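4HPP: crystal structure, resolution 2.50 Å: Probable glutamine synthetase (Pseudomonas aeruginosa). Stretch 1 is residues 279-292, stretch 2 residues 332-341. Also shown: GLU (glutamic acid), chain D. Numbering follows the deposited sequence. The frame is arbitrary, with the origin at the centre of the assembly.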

# COMPACT_ATOMS: atom_id res chain seq x y z
N ALA A 279 43.94 -22.06 16.05
CA ALA A 279 42.84 -22.93 16.38
C ALA A 279 41.88 -22.15 17.26
O ALA A 279 40.69 -22.48 17.32
CB ALA A 279 43.31 -24.20 17.11
N LEU A 280 42.40 -21.13 17.93
CA LEU A 280 41.59 -20.34 18.87
C LEU A 280 41.29 -18.92 18.36
O LEU A 280 40.39 -18.26 18.89
CB LEU A 280 42.21 -20.29 20.29
CG LEU A 280 42.65 -21.61 20.98
CD1 LEU A 280 43.98 -21.49 21.70
CD2 LEU A 280 41.62 -22.21 21.92
N THR A 281 42.02 -18.43 17.35
CA THR A 281 41.72 -17.08 16.81
C THR A 281 41.21 -17.10 15.37
O THR A 281 40.75 -16.08 14.85
CB THR A 281 42.94 -16.17 16.86
OG1 THR A 281 43.86 -16.62 15.87
CG2 THR A 281 43.63 -16.18 18.24
N ALA A 282 41.33 -18.26 14.70
CA ALA A 282 40.63 -18.51 13.42
C ALA A 282 39.97 -19.89 13.51
O ALA A 282 40.38 -20.81 12.81
CB ALA A 282 41.59 -18.43 12.23
N PRO A 283 38.95 -20.03 14.37
CA PRO A 283 38.57 -21.30 14.95
C PRO A 283 37.49 -22.00 14.21
O PRO A 283 36.96 -22.97 14.74
CB PRO A 283 38.00 -20.89 16.31
CG PRO A 283 37.61 -19.45 16.16
CD PRO A 283 37.99 -19.01 14.78
N THR A 284 37.10 -21.53 13.05
CA THR A 284 36.06 -22.31 12.37
C THR A 284 36.55 -22.81 11.03
O THR A 284 37.53 -22.28 10.47
CB THR A 284 34.74 -21.55 12.14
OG1 THR A 284 35.00 -20.38 11.37
CG2 THR A 284 34.09 -21.15 13.46
N ALA A 285 35.84 -23.81 10.51
CA ALA A 285 36.18 -24.39 9.20
C ALA A 285 36.25 -23.29 8.11
O ALA A 285 37.19 -23.28 7.30
CB ALA A 285 35.19 -25.50 8.84
N ALA A 286 35.28 -22.35 8.13
CA ALA A 286 35.25 -21.22 7.19
C ALA A 286 36.41 -20.25 7.37
O ALA A 286 36.64 -19.40 6.49
CB ALA A 286 33.93 -20.46 7.26
N SER A 287 37.14 -20.37 8.49
CA SER A 287 38.21 -19.43 8.78
C SER A 287 39.36 -19.61 7.80
O SER A 287 40.08 -18.63 7.46
CB SER A 287 38.69 -19.55 10.21
OG SER A 287 37.71 -19.07 11.12
N TYR A 288 39.50 -20.84 7.29
CA TYR A 288 40.64 -21.14 6.43
C TYR A 288 40.47 -20.75 4.95
O TYR A 288 41.46 -20.68 4.25
CB TYR A 288 41.24 -22.51 6.73
CG TYR A 288 41.70 -22.46 8.14
CD1 TYR A 288 40.80 -22.69 9.18
CD2 TYR A 288 42.99 -22.05 8.44
CE1 TYR A 288 41.19 -22.57 10.50
CE2 TYR A 288 43.38 -21.90 9.77
CZ TYR A 288 42.48 -22.16 10.79
OH TYR A 288 42.86 -22.01 12.11
N LEU A 289 39.25 -20.42 4.54
CA LEU A 289 39.04 -19.72 3.25
C LEU A 289 39.59 -18.29 3.30
O LEU A 289 39.86 -17.71 2.24
CB LEU A 289 37.56 -19.70 2.82
CG LEU A 289 36.75 -20.94 3.17
CD1 LEU A 289 35.26 -20.70 3.04
CD2 LEU A 289 37.18 -22.12 2.27
N ARG A 290 39.71 -17.73 4.50
CA ARG A 290 40.26 -16.38 4.74
C ARG A 290 41.81 -16.39 4.96
O ARG A 290 42.55 -15.61 4.31
CB ARG A 290 39.52 -15.68 5.91
CG ARG A 290 40.28 -14.52 6.53
CD ARG A 290 39.44 -13.68 7.50
NE ARG A 290 40.23 -12.52 7.88
CZ ARG A 290 41.20 -12.50 8.80
NH1 ARG A 290 41.88 -11.39 9.01
NH2 ARG A 290 41.48 -13.56 9.55
N LEU A 291 42.28 -17.28 5.85
CA LEU A 291 43.73 -17.37 6.18
C LEU A 291 44.66 -17.87 5.05
O LEU A 291 45.79 -17.38 4.89
CB LEU A 291 43.95 -18.23 7.43
CG LEU A 291 43.80 -17.76 8.86
CD1 LEU A 291 44.85 -18.56 9.60
CD2 LEU A 291 44.01 -16.25 9.04
N LYS A 292 44.20 -18.87 4.31
CA LYS A 292 44.88 -19.31 3.10
C LYS A 292 43.86 -19.09 1.98
O LYS A 292 43.20 -20.05 1.57
CB LYS A 292 45.32 -20.78 3.21
N GLU A 332 49.34 -5.22 16.65
CA GLU A 332 48.18 -5.73 16.03
C GLU A 332 48.38 -7.17 15.49
O GLU A 332 49.20 -7.40 14.58
CB GLU A 332 47.84 -4.78 14.89
CG GLU A 332 47.13 -5.42 13.73
CD GLU A 332 46.36 -4.41 12.91
OE1 GLU A 332 45.34 -3.87 13.39
OE2 GLU A 332 46.78 -4.18 11.77
N PHE A 333 47.62 -8.11 16.09
CA PHE A 333 47.44 -9.53 15.69
C PHE A 333 46.33 -9.61 14.61
O PHE A 333 45.27 -9.02 14.75
CB PHE A 333 47.09 -10.36 16.95
CG PHE A 333 46.86 -11.85 16.71
CD1 PHE A 333 45.66 -12.33 16.16
CD2 PHE A 333 47.85 -12.79 17.09
CE1 PHE A 333 45.46 -13.70 15.94
CE2 PHE A 333 47.64 -14.15 16.90
CZ PHE A 333 46.44 -14.60 16.33
N ARG A 334 46.58 -10.37 13.55
CA ARG A 334 45.77 -10.21 12.35
C ARG A 334 45.04 -11.47 11.93
O ARG A 334 43.97 -11.35 11.30
CB ARG A 334 46.58 -9.62 11.19
CG ARG A 334 47.23 -8.31 11.55
CD ARG A 334 47.91 -7.60 10.40
NE ARG A 334 46.99 -6.75 9.66
CZ ARG A 334 46.59 -7.01 8.42
NH1 ARG A 334 45.74 -6.18 7.79
NH2 ARG A 334 47.07 -8.10 7.81
N PRO A 335 45.58 -12.66 12.29
CA PRO A 335 44.86 -13.87 11.86
C PRO A 335 43.67 -14.20 12.79
O PRO A 335 43.62 -15.24 13.49
CB PRO A 335 45.96 -14.94 11.77
CG PRO A 335 47.24 -14.26 12.19
CD PRO A 335 46.87 -12.99 12.91
N MET A 336 42.71 -13.28 12.79
CA MET A 336 41.60 -13.38 13.71
C MET A 336 40.36 -12.97 12.96
O MET A 336 40.47 -12.17 12.03
CB MET A 336 41.83 -12.51 14.92
CG MET A 336 40.81 -12.79 16.00
SD MET A 336 40.96 -11.70 17.44
CE MET A 336 42.25 -12.51 18.44
N ASP A 337 39.23 -13.59 13.29
CA ASP A 337 37.96 -13.33 12.61
C ASP A 337 36.81 -13.34 13.62
O ASP A 337 37.04 -13.59 14.85
CB ASP A 337 37.75 -14.25 11.41
CG ASP A 337 37.68 -15.72 11.76
OD1 ASP A 337 38.49 -16.50 11.19
OD2 ASP A 337 36.82 -16.13 12.56
N ALA A 338 35.59 -13.01 13.17
CA ALA A 338 34.47 -12.87 14.15
C ALA A 338 33.78 -14.19 14.56
O ALA A 338 32.84 -14.16 15.37
CB ALA A 338 33.47 -11.88 13.65
N THR A 339 34.23 -15.33 14.01
CA THR A 339 33.71 -16.62 14.44
C THR A 339 34.33 -16.99 15.79
O THR A 339 33.93 -17.97 16.43
CB THR A 339 33.99 -17.77 13.43
OG1 THR A 339 35.40 -17.95 13.31
CG2 THR A 339 33.43 -17.45 12.09
N THR A 340 35.30 -16.21 16.24
CA THR A 340 35.87 -16.44 17.60
C THR A 340 34.97 -16.08 18.76
O THR A 340 33.95 -15.45 18.59
CB THR A 340 37.12 -15.60 17.85
OG1 THR A 340 36.79 -14.21 17.67
CG2 THR A 340 38.19 -16.05 16.89
N CYS A 341 35.38 -16.52 19.95
CA CYS A 341 34.86 -16.02 21.21
C CYS A 341 35.81 -14.91 21.76
O CYS A 341 36.85 -15.20 22.31
CB CYS A 341 34.62 -17.18 22.19
SG CYS A 341 34.55 -16.64 23.92
N GLU D . 39.56 -7.50 5.28
CA GLU D . 40.97 -7.81 5.75
C GLU D . 41.12 -9.02 6.71
O GLU D . 40.53 -10.07 6.50
CB GLU D . 41.59 -6.58 6.41
CG GLU D . 41.90 -5.47 5.44
CD GLU D . 42.29 -4.21 6.14
OE1 GLU D . 43.46 -3.83 5.98
OE2 GLU D . 41.45 -3.62 6.86
OXT GLU D . 41.82 -8.98 7.72

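Two stretches of one chain of a probable glutamine synthetase meet across 581 Å² of buried surface, summed over both sides, with bound glutamic acid at one end of the contact. Backbone contacts centre on Thr281, whose CA lies nearest that of Met336. Its carbonyl faces the second stretch: Asp337 N donates a weak hydrogen bond to Thr281 O (3.3 Å, 138°), and Met336 CA approaches the same Thr281 O at 3.1 Å in a nearly straight CA-H...O contact. The carbonyl thus meets two consecutive residues of the extended segment. The Thr281 side chain points toward the second stretch in rotamer p and places OG1 2.8 Å from Pro335 O, within hydrogen-bonding distance, while Phe333 presents its ring edge to the same hydroxyl, CZ lying 3.3 Å from Thr281 OG1.

The side-chain hydrogen bonds gather around Asp337. Ser287 OG donates to Asp337 OD1 at 2.7 Å, tying the first stretch to the carboxylate. Ser287 OG also accepts a hydrogen bond from Thr284 N (3.2 Å, 156°), so one hydroxyl joins its own stretch to the other. The second carboxylate oxygen serves the turn from Asp337 to Thr340, of type I: Thr339 N donates to Asp337 OD2 at 3.1 Å and Thr339 OG1 to the same Asp337 OD2 at a very short 2.4 Å. Thr340 OG1 adds a hydrogen bond to Asp337 O at 2.9 Å. Thr284 and Thr339, both rotamer p and both pointing toward the opposite stretch, bring Thr284 OG1 and Thr339 OG1 to 3.1 Å.

Charged groups meet at the ligand. Arg290, extended with its first three chi angles t, donates from NH1 to Arg334 O in an almost linear hydrogen bond (3.1 Å, 174°). Its guanidinium also holds the ligand carboxylate, with Arg290 NE to GLU O at 2.8 Å and Arg290 NH1 to GLU OXT at 2.7 Å; both GLU OXT and Arg334 O lie near the guanidinium plane. Met336 O instead sits over one face, 3.0 Å from Arg290 NH2, at an angle too poor for a hydrogen bond. Arg290 NH2 and Asp337 OD1 carry opposite charges but stand 4.5 Å apart, beyond a salt bridge.

Van der Waals contacts add to these bonds. Leu291 has CB directed sideways, yet its CD2 reaches Pro335 CB at 3.6 Å. Thr340 CG2 lies 3.5 Å from Pro283 CG; the same methyl is also 3.3 Å from the carbonyl oxygen Thr281 O, a close contact with a polar atom. Met336 CE approaches Thr281 CG2 at 3.9 Å.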